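PDB 3M8N: possible glutathione S-transferase from Rhodopseudomonas palustris, which probably acts as a glutathione transferase, joining glutathione to electrophilic compounds. Local coordinates for residues E105-S110 with E130-R135. Numbering follows the deposited sequence.
Sequences EPNIGS and EDWLER
Asn-107 and Trp-132 bring their CA atoms to 4.3 Å where 105-110, a kinked helical segment with a wider pi-type turn, meets helical segment 130-135 at 116° between their N-to-C directions, the axes 8.1 Å apart at their closest. The indole of Trp-132 reaches across to the other helix. Its CG, anti to its own carbonyl carbon (chi1 -71°), lies 3.7 Å from O of Asn-107, and the ring extends from there to Ser-110, whose CB lies over one face, offset toward the rim. This CH-pi contact puts CB 3.7 Å from the centroid of the six-membered ring. The hydroxyl turns back to its own helix, OG of Ser-110 donating to O of Pro-106 at 2.6 Å from above the carbonyl plane. That same oxygen is 3.5 Å from Trp-132 NE1, but the angle is too poor for a bond. The amide group of Asn-107 fits between the indole edge and Arg-135, whose CB is 3.4 Å from Asn-107 CG. An alanine in place of Trp-132 would probably leave Ser-110 CB without its aromatic cover and open a gap beside the Asn-107 amide. The contact joins helices 87-117 and 129-146 near the surface of the C-terminal helical domain of the GST fold. There the Trp-132 ring also meets that of Trp-114, while Ile-108 packs against Tyr-168 of helix 160-169.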
loop_
_atom_site.group_PDB
_atom_site.type_symbol
_atom_site.label_atom_id
_atom_site.label_comp_id
_atom_site.label_asym_id
_atom_site.label_seq_id
_atom_site.Cartn_x
_atom_site.Cartn_y
_atom_site.Cartn_z
ATOM N N GLU A 105 -4.659 -6.916 3.912
ATOM C CA GLU A 105 -3.479 -7.507 4.464
ATOM C C GLU A 105 -3.546 -7.622 5.972
ATOM O O GLU A 105 -3.427 -8.706 6.472
ATOM C CB GLU A 105 -2.261 -6.683 4.068
ATOM C CG GLU A 105 -0.965 -6.925 4.926
ATOM C CD GLU A 105 0.055 -7.801 4.202
ATOM O OE1 GLU A 105 0.096 -7.718 2.971
ATOM O OE2 GLU A 105 0.814 -8.556 4.842
ATOM N N PRO A 106 -3.766 -6.509 6.694
ATOM C CA PRO A 106 -3.751 -6.578 8.148
ATOM C C PRO A 106 -4.889 -7.369 8.830
ATOM O O PRO A 106 -4.804 -7.656 10.012
ATOM C CB PRO A 106 -3.849 -5.115 8.558
ATOM C CG PRO A 106 -3.538 -4.372 7.328
ATOM C CD PRO A 106 -4.100 -5.150 6.266
ATOM N N ASN A 107 -5.915 -7.722 8.094
ATOM C CA ASN A 107 -7.057 -8.339 8.667
ATOM C C ASN A 107 -7.324 -9.668 8.044
ATOM O O ASN A 107 -7.262 -10.699 8.713
ATOM C CB ASN A 107 -8.239 -7.411 8.472
ATOM C CG ASN A 107 -8.079 -6.124 9.220
ATOM O OD1 ASN A 107 -8.126 -5.050 8.638
ATOM N ND2 ASN A 107 -7.889 -6.218 10.510
ATOM N N ILE A 108 -7.598 -9.670 6.747
ATOM C CA ILE A 108 -7.801 -10.954 6.084
ATOM C C ILE A 108 -6.516 -11.682 5.935
ATOM O O ILE A 108 -6.464 -12.901 6.054
ATOM C CB ILE A 108 -8.501 -10.832 4.717
ATOM C CG1 ILE A 108 -9.856 -10.120 4.871
ATOM C CG2 ILE A 108 -8.576 -12.202 4.030
ATOM C CD1 ILE A 108 -10.806 -10.331 3.731
ATOM N N GLY A 109 -5.452 -10.938 5.701
ATOM C CA GLY A 109 -4.130 -11.560 5.624
ATOM C C GLY A 109 -3.597 -12.159 6.911
ATOM O O GLY A 109 -3.004 -13.240 6.888
ATOM N N SER A 110 -3.763 -11.440 8.029
ATOM C CA SER A 110 -3.399 -11.991 9.337
ATOM C C SER A 110 -4.253 -13.201 9.701
ATOM O O SER A 110 -3.743 -14.186 10.170
ATOM C CB SER A 110 -3.464 -10.953 10.460
ATOM O OG SER A 110 -3.093 -9.615 10.135
ATOM N N GLU A 130 -11.554 -11.077 16.449
ATOM C CA GLU A 130 -12.865 -10.502 16.114
ATOM C C GLU A 130 -12.755 -9.093 15.464
ATOM O O GLU A 130 -13.698 -8.594 14.802
ATOM C CB GLU A 130 -13.877 -10.656 17.287
ATOM C CG GLU A 130 -14.766 -9.436 17.610
ATOM C CD GLU A 130 -14.189 -8.602 18.769
ATOM O OE1 GLU A 130 -14.251 -9.093 19.925
ATOM O OE2 GLU A 130 -13.667 -7.474 18.529
ATOM N N ASP A 131 -11.573 -8.487 15.641
ATOM C CA ASP A 131 -11.172 -7.310 14.885
ATOM C C ASP A 131 -10.874 -7.640 13.446
ATOM O O ASP A 131 -11.294 -6.904 12.571
ATOM C CB ASP A 131 -9.919 -6.741 15.471
ATOM C CG ASP A 131 -10.189 -5.970 16.680
ATOM O OD1 ASP A 131 -11.188 -5.195 16.634
ATOM O OD2 ASP A 131 -9.414 -6.145 17.670
ATOM N N TRP A 132 -10.134 -8.731 13.223
ATOM C CA TRP A 132 -9.791 -9.172 11.884
ATOM C C TRP A 132 -11.083 -9.361 11.132
ATOM O O TRP A 132 -11.251 -8.839 10.028
ATOM C CB TRP A 132 -8.968 -10.447 11.902
ATOM C CG TRP A 132 -7.650 -10.184 12.396
ATOM C CD1 TRP A 132 -7.044 -8.971 12.490
ATOM C CD2 TRP A 132 -6.723 -11.134 12.880
ATOM N NE1 TRP A 132 -5.772 -9.106 12.999
ATOM C CE2 TRP A 132 -5.555 -10.434 13.250
ATOM C CE3 TRP A 132 -6.752 -12.530 13.037
ATOM C CZ2 TRP A 132 -4.421 -11.077 13.779
ATOM C CZ3 TRP A 132 -5.584 -13.178 13.557
ATOM C CH2 TRP A 132 -4.451 -12.435 13.909
ATOM N N LEU A 133 -12.013 -10.077 11.765
ATOM C CA LEU A 133 -13.324 -10.295 11.205
ATOM C C LEU A 133 -14.067 -8.953 11.057
ATOM O O LEU A 133 -14.551 -8.586 9.973
ATOM C CB LEU A 133 -14.108 -11.316 12.053
ATOM C CG LEU A 133 -13.697 -12.795 11.960
ATOM C CD1 LEU A 133 -14.803 -13.735 12.448
ATOM C CD2 LEU A 133 -13.341 -13.230 10.566
ATOM N N GLU A 134 -14.149 -8.219 12.149
ATOM C CA GLU A 134 -14.843 -6.979 12.082
ATOM C C GLU A 134 -14.266 -6.097 10.920
ATOM O O GLU A 134 -15.027 -5.529 10.135
ATOM C CB GLU A 134 -14.922 -6.335 13.500
ATOM C CG GLU A 134 -14.639 -4.814 13.654
ATOM C CD GLU A 134 -15.512 -3.883 12.772
ATOM O OE1 GLU A 134 -16.758 -4.008 12.823
ATOM O OE2 GLU A 134 -14.946 -3.010 12.031
ATOM N N ARG A 135 -12.940 -5.997 10.808
ATOM C CA ARG A 135 -12.335 -5.016 9.904
ATOM C C ARG A 135 -12.279 -5.551 8.479
ATOM O O ARG A 135 -12.410 -4.793 7.543
ATOM C CB ARG A 135 -10.924 -4.608 10.354
ATOM C CG ARG A 135 -10.787 -4.048 11.736
ATOM C CD ARG A 135 -10.608 -2.576 11.634
ATOM N NE ARG A 135 -11.812 -1.961 11.060
ATOM C CZ ARG A 135 -11.853 -0.777 10.434
ATOM N NH1 ARG A 135 -10.724 -0.044 10.284
ATOM N NH2 ARG A 135 -13.032 -0.343 9.949
#